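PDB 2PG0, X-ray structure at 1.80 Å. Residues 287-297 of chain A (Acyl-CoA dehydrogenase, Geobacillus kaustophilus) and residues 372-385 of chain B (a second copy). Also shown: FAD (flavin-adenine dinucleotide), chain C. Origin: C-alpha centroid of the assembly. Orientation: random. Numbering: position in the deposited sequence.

Chain A 287-297: VQFRLAEMATE
Chain B, residues 372-385: NEMMKTIIARQLDL

Small residues at a near-perpendicular helix crossing let the two backbones come near each other, as in this contact between two copies of an acyl-CoA dehydrogenase. Helix 287-297 of chain A and helix 372-382 of chain B cross at 86°, their axes approaching to 8.6 Å. Chain A lies near -63/-43; chain B is similar, but psi relaxes to -26° at Asn B372 and -21° at Gln B382. At the crossing, Ala A292 CA lies 5.3 Å from Ala B380 CA, and Ala A292 CB rests 3.7 Å from Lys B376 O.

Apolar contacts extend from this point. Ala A292 CB meets Ile B379 CG2 (m, t) at 3.8 Å, and Ala A295 CB meets Leu B383 CD2 at 4.0 Å. Asp B384, at phi/psi 59/91, breaks the helical path; beyond it, Leu B385 CD2 reaches Leu A291 CD1 at 3.8 Å. All three leucines are m, t.

Lys B376 CB sits over a face of the Phe A289 ring (chi1 -85°, chi2 36°), 3.8 Å from the centroid and 4° off the normal, a CH-pi contact. The chain then extends (m, t, t, t), carrying NZ to 2.7 Å from Glu A293 OE2 (m, t) in a hydrogen-bonded salt bridge.

Within chain B, Thr B377 OG1 (m) donates to Glu B373 O at 2.9 Å, while standing at the edge of the Phe A289 ring, 3.6 Å from its CZ.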

ATOM      1  N   VAL A 287      10.082  10.899   9.647  1.00 10.48           N
ATOM      2  CA  VAL A 287       9.498  12.112   9.068  1.00 10.81           C
ATOM      3  C   VAL A 287      10.234  12.491   7.784  1.00 10.91           C
ATOM      4  O   VAL A 287       9.608  12.814   6.774  1.00 10.95           O
ATOM      5  CB  VAL A 287       9.504  13.298  10.061  1.00 10.67           C
ATOM      6  CG1 VAL A 287       9.012  14.582   9.384  1.00 11.34           C
ATOM      7  CG2 VAL A 287       8.646  12.976  11.289  1.00 11.78           C
ATOM      8  N   GLN A 288      11.563  12.432   7.832  1.00 11.13           N
ATOM      9  CA  GLN A 288      12.400  12.667   6.649  1.00 12.02           C
ATOM     10  C   GLN A 288      12.051  11.745   5.486  1.00 11.17           C
ATOM     11  O   GLN A 288      11.916  12.202   4.353  1.00 11.03           O
ATOM     12  CB  GLN A 288      13.878  12.528   7.003  1.00 11.74           C
ATOM     13  CG  GLN A 288      14.369  13.603   7.977  1.00 13.18           C
ATOM     14  CD  GLN A 288      15.775  13.355   8.499  1.00 14.35           C
ATOM     15  OE1 GLN A 288      16.258  12.220   8.538  1.00 15.96           O
ATOM     16  NE2 GLN A 288      16.431  14.427   8.936  1.00 18.76           N
ATOM     17  N   PHE A 289      11.900  10.455   5.766  1.00 10.76           N
ATOM     18  CA  PHE A 289      11.584   9.496   4.708  1.00 10.37           C
ATOM     19  C   PHE A 289      10.162   9.704   4.162  1.00 10.51           C
ATOM     20  O   PHE A 289       9.940   9.635   2.945  1.00 10.03           O
ATOM     21  CB  PHE A 289      11.772   8.059   5.202  1.00 10.84           C
ATOM     22  CG  PHE A 289      13.191   7.548   5.101  1.00 11.52           C
ATOM     23  CD1 PHE A 289      14.286   8.387   5.332  1.00 11.46           C
ATOM     24  CD2 PHE A 289      13.430   6.203   4.799  1.00 13.62           C
ATOM     25  CE1 PHE A 289      15.607   7.895   5.254  1.00 13.35           C
ATOM     26  CE2 PHE A 289      14.734   5.700   4.726  1.00 13.18           C
ATOM     27  CZ  PHE A 289      15.829   6.550   4.951  1.00 12.02           C
ATOM     28  N   ARG A 290       9.206   9.969   5.053  1.00 10.09           N
ATOM     29  CA  ARG A 290       7.827  10.235   4.629  1.00 10.00           C
ATOM     30  C   ARG A 290       7.784  11.432   3.699  1.00 10.06           C
ATOM     31  O   ARG A 290       7.120  11.393   2.661  1.00 10.04           O
ATOM     32  CB  ARG A 290       6.902  10.430   5.833  1.00  9.84           C
ATOM     33  CG  ARG A 290       6.654   9.115   6.566  1.00 10.31           C
ATOM     34  CD  ARG A 290       6.038   9.360   7.926  1.00 13.19           C
ATOM     35  NE  ARG A 290       4.606   9.619   7.850  1.00 14.91           N
ATOM     36  CZ  ARG A 290       3.810   9.688   8.913  1.00 16.84           C
ATOM     37  NH1 ARG A 290       4.312   9.529  10.131  1.00 17.33           N
ATOM     38  NH2 ARG A 290       2.509   9.916   8.759  1.00 18.43           N
ATOM     39  N   LEU A 291       8.521  12.486   4.053  1.00 10.40           N
ATOM     40  CA  LEU A 291       8.595  13.669   3.192  1.00 10.58           C
ATOM     41  C   LEU A 291       9.307  13.377   1.868  1.00 10.54           C
ATOM     42  O   LEU A 291       8.877  13.857   0.816  1.00 10.44           O
ATOM     43  CB  LEU A 291       9.236  14.850   3.918  1.00 11.10           C
ATOM     44  CG  LEU A 291       8.377  15.505   5.009  1.00 12.03           C
ATOM     45  CD1 LEU A 291       9.278  16.369   5.883  1.00 14.50           C
ATOM     46  CD2 LEU A 291       7.254  16.333   4.408  1.00 14.00           C
ATOM     47  N   ALA A 292      10.382  12.593   1.936  1.00 10.78           N
ATOM     48  CA  ALA A 292      11.127  12.178   0.735  1.00 10.76           C
ATOM     49  C   ALA A 292      10.221  11.394  -0.214  1.00 11.24           C
ATOM     50  O   ALA A 292      10.262  11.602  -1.431  1.00 10.78           O
ATOM     51  CB  ALA A 292      12.345  11.360   1.119  1.00 10.82           C
ATOM     52  N   GLU A 293       9.390  10.511   0.349  1.00 11.07           N
ATOM     53  CA  GLU A 293       8.455   9.719  -0.453  1.00 12.45           C
ATOM     54  C   GLU A 293       7.371  10.592  -1.080  1.00 11.42           C
ATOM     55  O   GLU A 293       7.054  10.432  -2.261  1.00 10.83           O
ATOM     56  CB  GLU A 293       7.846   8.569   0.363  1.00 12.39           C
ATOM     57  CG  GLU A 293       8.853   7.471   0.715  1.00 13.92           C
ATOM     58  CD  GLU A 293       8.228   6.268   1.429  1.00 16.41           C
ATOM     59  OE1 GLU A 293       6.983   6.112   1.409  1.00 21.95           O
ATOM     60  OE2 GLU A 293       9.001   5.465   2.001  1.00 21.49           O
ATOM     61  N   MET A 294       6.820  11.529  -0.304  1.00 11.11           N
ATOM     62  CA  MET A 294       5.842  12.486  -0.827  1.00 11.31           C
ATOM     63  C   MET A 294       6.465  13.319  -1.958  1.00 10.86           C
ATOM     64  O   MET A 294       5.860  13.477  -3.017  1.00 10.66           O
ATOM     65  CB  MET A 294       5.318  13.404   0.294  1.00 11.20           C
ATOM     66  CG  MET A 294       4.325  12.738   1.249  1.00 12.30           C
ATOM     67  SD  MET A 294       3.887  13.840   2.637  1.00 15.32           S
ATOM     68  CE  MET A 294       4.982  13.338   3.847  1.00 13.71           C
ATOM     69  N   ALA A 295       7.679  13.821  -1.728  1.00 10.64           N
ATOM     70  CA  ALA A 295       8.410  14.618  -2.722  1.00 10.75           C
ATOM     71  C   ALA A 295       8.613  13.849  -4.029  1.00 10.59           C
ATOM     72  O   ALA A 295       8.461  14.409  -5.115  1.00  9.99           O
ATOM     73  CB  ALA A 295       9.765  15.058  -2.156  1.00 10.45           C
ATOM     74  N   THR A 296       8.958  12.564  -3.907  1.00 10.69           N
ATOM     75  CA  THR A 296       9.175  11.689  -5.065  1.00 10.91           C
ATOM     76  C   THR A 296       7.891  11.538  -5.888  1.00 11.15           C
ATOM     77  O   THR A 296       7.888  11.733  -7.105  1.00 10.78           O
ATOM     78  CB  THR A 296       9.697  10.293  -4.619  1.00 10.56           C
ATOM     79  OG1 THR A 296      10.941  10.452  -3.929  1.00 11.25           O
ATOM     80  CG2 THR A 296       9.915   9.372  -5.820  1.00 11.45           C
ATOM     81  N   GLU A 297       6.800  11.191  -5.218  1.00 11.58           N
ATOM     82  CA  GLU A 297       5.533  10.995  -5.913  1.00 12.08           C
ATOM     83  C   GLU A 297       5.043  12.303  -6.541  1.00 11.11           C
ATOM     84  O   GLU A 297       4.514  12.306  -7.658  1.00 11.03           O
ATOM     85  CB  GLU A 297       4.500  10.362  -4.981  1.00 11.76           C
ATOM     86  CG  GLU A 297       4.857   8.916  -4.560  1.00 13.91           C
ATOM     87  CD  GLU A 297       3.686   8.174  -3.912  1.00 15.26           C
ATOM     88  OE1 GLU A 297       2.575   8.731  -3.842  1.00 19.02           O
ATOM     89  OE2 GLU A 297       3.880   7.025  -3.458  1.00 21.15           O
TER
ATOM     90  N   ASN B 372      17.713   1.669  -1.489  1.00 11.86           N
ATOM     91  CA  ASN B 372      16.619   2.630  -1.619  1.00 11.51           C
ATOM     92  C   ASN B 372      16.479   3.495  -0.357  1.00 11.47           C
ATOM     93  O   ASN B 372      16.030   4.646  -0.428  1.00 11.29           O
ATOM     94  CB  ASN B 372      15.321   1.916  -2.029  1.00 11.39           C
ATOM     95  CG  ASN B 372      15.346   1.465  -3.486  1.00 11.68           C
ATOM     96  OD1 ASN B 372      16.309   1.739  -4.215  1.00 11.89           O
ATOM     97  ND2 ASN B 372      14.275   0.808  -3.928  1.00 10.11           N
ATOM     98  N   GLU B 373      16.919   2.954   0.783  1.00 11.25           N
ATOM     99  CA  GLU B 373      16.985   3.727   2.032  1.00 11.88           C
ATOM    100  C   GLU B 373      18.014   4.846   1.892  1.00 11.79           C
ATOM    101  O   GLU B 373      17.783   5.969   2.358  1.00 11.64           O
ATOM    102  CB  GLU B 373      17.337   2.835   3.227  1.00 11.67           C
ATOM    103  CG  GLU B 373      16.254   1.821   3.614  1.00 14.15           C
ATOM    104  CD  GLU B 373      16.128   0.631   2.657  1.00 18.27           C
ATOM    105  OE1 GLU B 373      17.122   0.237   1.989  1.00 16.19           O
ATOM    106  OE2 GLU B 373      15.004   0.083   2.577  1.00 20.82           O
ATOM    107  N   MET B 374      19.144   4.553   1.243  1.00 11.56           N
ATOM    108  CA  MET B 374      20.129   5.605   0.968  1.00 11.54           C
ATOM    109  C   MET B 374      19.595   6.652  -0.021  1.00 11.25           C
ATOM    110  O   MET B 374      19.892   7.836   0.110  1.00 11.24           O
ATOM    111  CB  MET B 374      21.471   5.017   0.496  1.00 11.75           C
ATOM    112  CG  MET B 374      22.231   4.225   1.567  1.00 12.11           C
ATOM    113  SD  MET B 374      22.670   5.169   3.061  1.00 11.59           S
ATOM    114  CE  MET B 374      21.290   4.824   4.152  1.00 15.57           C
ATOM    115  N   MET B 375      18.800   6.219  -1.002  1.00 11.39           N
ATOM    116  CA  MET B 375      18.179   7.159  -1.953  1.00 11.33           C
ATOM    117  C   MET B 375      17.249   8.134  -1.219  1.00 11.59           C
ATOM    118  O   MET B 375      17.281   9.340  -1.475  1.00 11.23           O
ATOM    119  CB  MET B 375      17.413   6.436  -3.068  1.00 10.90           C
ATOM    120  CG  MET B 375      18.246   5.520  -3.989  1.00 11.23           C
ATOM    121  SD  MET B 375      19.696   6.294  -4.777  1.00  6.78           S
ATOM    122  CE  MET B 375      20.968   5.699  -3.661  1.00 12.55           C
ATOM    123  N   LYS B 376      16.441   7.613  -0.295  1.00 12.14           N
ATOM    124  CA  LYS B 376      15.553   8.473   0.498  1.00 12.52           C
ATOM    125  C   LYS B 376      16.340   9.416   1.427  1.00 12.70           C
ATOM    126  O   LYS B 376      15.937  10.562   1.645  1.00 12.96           O
ATOM    127  CB  LYS B 376      14.537   7.627   1.256  1.00 12.81           C
ATOM    128  CG  LYS B 376      13.560   6.907   0.323  1.00 13.18           C
ATOM    129  CD  LYS B 376      12.624   5.979   1.079  1.00 15.58           C
ATOM    130  CE  LYS B 376      11.848   5.091   0.108  1.00 17.83           C
ATOM    131  NZ  LYS B 376      10.990   4.115   0.839  1.00 19.03           N
ATOM    132  N   THR B 377      17.468   8.936   1.942  1.00 13.00           N
ATOM    133  CA  THR B 377      18.373   9.750   2.764  1.00 13.05           C
ATOM    134  C   THR B 377      18.890  10.943   1.951  1.00 12.84           C
ATOM    135  O   THR B 377      18.866  12.080   2.424  1.00 12.86           O
ATOM    136  CB  THR B 377      19.547   8.907   3.312  1.00 12.90           C
ATOM    137  OG1 THR B 377      19.038   7.893   4.189  1.00 13.29           O
ATOM    138  CG2 THR B 377      20.551   9.776   4.079  1.00 13.26           C
ATOM    139  N   ILE B 378      19.335  10.666   0.726  1.00 13.18           N
ATOM    140  CA  ILE B 378      19.853  11.693  -0.179  1.00 13.52           C
ATOM    141  C   ILE B 378      18.762  12.707  -0.509  1.00 13.69           C
ATOM    142  O   ILE B 378      19.001  13.922  -0.470  1.00 13.99           O
ATOM    143  CB  ILE B 378      20.470  11.059  -1.468  1.00 13.55           C
ATOM    144  CG1 ILE B 378      21.759  10.309  -1.117  1.00 14.21           C
ATOM    145  CG2 ILE B 378      20.737  12.121  -2.544  1.00 14.34           C
ATOM    146  CD1 ILE B 378      22.206   9.312  -2.179  1.00 15.34           C
ATOM    147  N   ILE B 379      17.556  12.215  -0.799  1.00 13.45           N
ATOM    148  CA  ILE B 379      16.445  13.104  -1.130  1.00 13.67           C
ATOM    149  C   ILE B 379      16.133  14.045   0.044  1.00 14.09           C
ATOM    150  O   ILE B 379      15.984  15.248  -0.150  1.00 13.60           O
ATOM    151  CB  ILE B 379      15.181  12.321  -1.576  1.00 13.54           C
ATOM    152  CG1 ILE B 379      15.439  11.601  -2.907  1.00 13.43           C
ATOM    153  CG2 ILE B 379      13.951  13.263  -1.709  1.00 12.69           C
ATOM    154  CD1 ILE B 379      14.476  10.430  -3.172  1.00 12.41           C
ATOM    155  N   ALA B 380      16.040  13.479   1.249  1.00 14.67           N
ATOM    156  CA  ALA B 380      15.731  14.257   2.456  1.00 16.37           C
ATOM    157  C   ALA B 380      16.784  15.349   2.683  1.00 17.73           C
ATOM    158  O   ALA B 380      16.447  16.484   3.033  1.00 17.56           O
ATOM    159  CB  ALA B 380      15.628  13.348   3.661  1.00 15.41           C
ATOM    160  N   ARG B 381      18.047  15.006   2.450  1.00 19.60           N
ATOM    161  CA  ARG B 381      19.141  15.966   2.570  1.00 22.40           C
ATOM    162  C   ARG B 381      18.948  17.126   1.595  1.00 23.06           C
ATOM    163  O   ARG B 381      19.121  18.285   1.968  1.00 23.10           O
ATOM    164  CB  ARG B 381      20.498  15.285   2.349  1.00 21.94           C
ATOM    165  CG  ARG B 381      21.685  16.178   2.682  1.00 24.09           C
ATOM    166  CD  ARG B 381      23.011  15.524   2.339  1.00 25.15           C
ATOM    167  NE  ARG B 381      24.120  16.444   2.596  1.00 32.98           N
ATOM    168  CZ  ARG B 381      24.586  17.335   1.719  1.00 34.52           C
ATOM    169  NH1 ARG B 381      24.061  17.430   0.501  1.00 36.21           N
ATOM    170  NH2 ARG B 381      25.596  18.129   2.061  1.00 36.34           N
ATOM    171  N   GLN B 382      18.574  16.809   0.358  1.00 24.66           N
ATOM    172  CA  GLN B 382      18.331  17.828  -0.676  1.00 26.57           C
ATOM    173  C   GLN B 382      17.064  18.660  -0.419  1.00 27.34           C
ATOM    174  O   GLN B 382      16.924  19.766  -0.942  1.00 27.69           O
ATOM    175  CB  GLN B 382      18.267  17.180  -2.064  1.00 26.84           C
ATOM    176  CG  GLN B 382      19.517  16.389  -2.468  1.00 28.41           C
ATOM    177  CD  GLN B 382      20.659  17.267  -2.942  1.00 32.28           C
ATOM    178  OE1 GLN B 382      21.688  17.375  -2.274  1.00 34.06           O
ATOM    179  NE2 GLN B 382      20.485  17.897  -4.101  1.00 33.16           N
ATOM    180  N   LEU B 383      16.144  18.133   0.390  1.00 28.35           N
ATOM    181  CA  LEU B 383      14.928  18.869   0.748  1.00 29.38           C
ATOM    182  C   LEU B 383      15.177  19.929   1.813  1.00 30.17           C
ATOM    183  O   LEU B 383      14.304  20.760   2.067  1.00 30.31           O
ATOM    184  CB  LEU B 383      13.828  17.917   1.245  1.00 29.34           C
ATOM    185  CG  LEU B 383      13.062  17.072   0.227  1.00 29.07           C
ATOM    186  CD1 LEU B 383      12.229  16.034   0.974  1.00 28.74           C
ATOM    187  CD2 LEU B 383      12.180  17.944  -0.661  1.00 28.84           C
ATOM    188  N   ASP B 384      16.354  19.882   2.437  1.00 31.22           N
ATOM    189  CA  ASP B 384      16.713  20.786   3.535  1.00 32.52           C
ATOM    190  C   ASP B 384      15.736  20.676   4.716  1.00 33.04           C
ATOM    191  O   ASP B 384      14.715  21.372   4.767  1.00 33.49           O
ATOM    192  CB  ASP B 384      16.823  22.231   3.029  1.00 32.64           C
ATOM    193  CG  ASP B 384      17.228  23.206   4.119  1.00 33.77           C
ATOM    194  OD1 ASP B 384      18.038  22.834   4.992  1.00 34.90           O
ATOM    195  OD2 ASP B 384      16.732  24.354   4.093  1.00 35.48           O
ATOM    196  N   LEU B 385      16.065  19.797   5.662  1.00 33.62           N
ATOM    197  CA  LEU B 385      15.172  19.469   6.776  1.00 33.74           C
ATOM    198  C   LEU B 385      15.878  19.561   8.137  1.00 34.17           C
ATOM    199  O   LEU B 385      15.248  19.438   9.198  1.00 34.00           O
ATOM    200  CB  LEU B 385      14.566  18.068   6.574  1.00 33.74           C
ATOM    201  CG  LEU B 385      13.594  17.857   5.403  1.00 33.25           C
ATOM    202  CD1 LEU B 385      13.262  16.381   5.207  1.00 32.92           C
ATOM    203  CD2 LEU B 385      12.317  18.664   5.599  1.00 32.84           C
TER
HETATM  204  PA  FAD C 401      24.212  -2.523   4.496  1.00 16.28           P
HETATM  205  O1A FAD C 401      24.847  -3.322   5.593  1.00 16.08           O
HETATM  206  O2A FAD C 401      24.936  -1.236   4.190  1.00 15.14           O
HETATM  207  O5B FAD C 401      22.669  -2.223   4.879  1.00 15.35           O
HETATM  208  C5B FAD C 401      21.801  -3.284   5.247  1.00 17.28           C
HETATM  209  C4B FAD C 401      20.383  -2.721   5.359  1.00 17.60           C
HETATM  210  O4B FAD C 401      20.378  -1.691   6.336  1.00 18.70           O
HETATM  211  C3B FAD C 401      19.939  -2.087   4.043  1.00 17.89           C
HETATM  212  O3B FAD C 401      18.562  -2.310   3.822  1.00 19.40           O
HETATM  213  C2B FAD C 401      20.149  -0.610   4.272  1.00 18.21           C
HETATM  214  O2B FAD C 401      19.332   0.207   3.454  1.00 18.29           O
HETATM  215  C1B FAD C 401      19.842  -0.506   5.765  1.00 18.42           C
HETATM  216  N9A FAD C 401      20.430   0.724   6.326  1.00 19.15           N
HETATM  217  C8A FAD C 401      21.763   1.017   6.487  1.00 19.14           C
HETATM  218  N7A FAD C 401      21.865   2.257   7.012  1.00 18.84           N
HETATM  219  C5A FAD C 401      20.620   2.757   7.186  1.00 19.24           C
HETATM  220  C6A FAD C 401      20.157   3.970   7.683  1.00 19.20           C
HETATM  221  N6A FAD C 401      21.022   4.943   7.983  1.00 20.03           N
HETATM  222  N1A FAD C 401      18.797   4.204   7.733  1.00 19.34           N
HETATM  223  C2A FAD C 401      17.895   3.246   7.304  1.00 19.38           C
HETATM  224  N3A FAD C 401      18.359   2.035   6.821  1.00 18.46           N
HETATM  225  C4A FAD C 401      19.703   1.801   6.758  1.00 19.67           C
HETATM  226  N1  FAD C 401      29.368  -3.140  -4.777  1.00 18.09           N
HETATM  227  C2  FAD C 401      30.437  -2.608  -5.477  1.00 18.90           C
HETATM  228  O2  FAD C 401      31.194  -1.810  -4.919  1.00 18.51           O
HETATM  229  N3  FAD C 401      30.662  -2.983  -6.794  1.00 18.29           N
HETATM  230  C4  FAD C 401      29.822  -3.889  -7.410  1.00 18.71           C
HETATM  231  O4  FAD C 401      30.038  -4.225  -8.577  1.00 18.17           O
HETATM  232  C4X FAD C 401      28.734  -4.416  -6.707  1.00 18.78           C
HETATM  233  N5  FAD C 401      27.879  -5.323  -7.314  1.00 19.05           N
HETATM  234  C5X FAD C 401      26.819  -5.872  -6.616  1.00 18.40           C
HETATM  235  C6  FAD C 401      25.997  -6.797  -7.249  1.00 18.25           C
HETATM  236  C7  FAD C 401      24.923  -7.352  -6.559  1.00 18.35           C
HETATM  237  C7M FAD C 401      24.056  -8.338  -7.291  1.00 18.85           C
HETATM  238  C8  FAD C 401      24.678  -6.976  -5.224  1.00 18.63           C
HETATM  239  C8M FAD C 401      23.538  -7.533  -4.418  1.00 18.79           C
HETATM  240  C9  FAD C 401      25.507  -6.058  -4.595  1.00 18.35           C
HETATM  241  C9A FAD C 401      26.583  -5.491  -5.286  1.00 18.58           C
HETATM  242  N10 FAD C 401      27.423  -4.558  -4.675  1.00 18.76           N
HETATM  243  C10 FAD C 401      28.507  -4.039  -5.378  1.00 18.31           C
HETATM  244  C1' FAD C 401      27.163  -4.053  -3.272  1.00 17.78           C
HETATM  245  C2' FAD C 401      25.903  -3.192  -3.072  1.00 18.76           C
HETATM  246  O2' FAD C 401      26.045  -1.870  -3.551  1.00 19.27           O
HETATM  247  C3' FAD C 401      25.614  -3.170  -1.575  1.00 17.65           C
HETATM  248  O3' FAD C 401      25.042  -4.421  -1.257  1.00 16.65           O
HETATM  249  C4' FAD C 401      24.690  -2.032  -1.115  1.00 18.20           C
HETATM  250  O4' FAD C 401      25.308  -0.764  -1.238  1.00 19.08           O
HETATM  251  C5' FAD C 401      24.233  -2.215   0.332  1.00 18.24           C
HETATM  252  O5' FAD C 401      25.338  -2.440   1.190  1.00 18.52           O
HETATM  253  P   FAD C 401      25.312  -3.708   2.176  1.00 18.68           P
HETATM  254  O1P FAD C 401      25.004  -4.966   1.404  1.00 18.78           O
HETATM  255  O2P FAD C 401      26.618  -3.804   2.914  1.00 18.36           O
HETATM  256  O3P FAD C 401      24.072  -3.444   3.181  1.00 17.05           O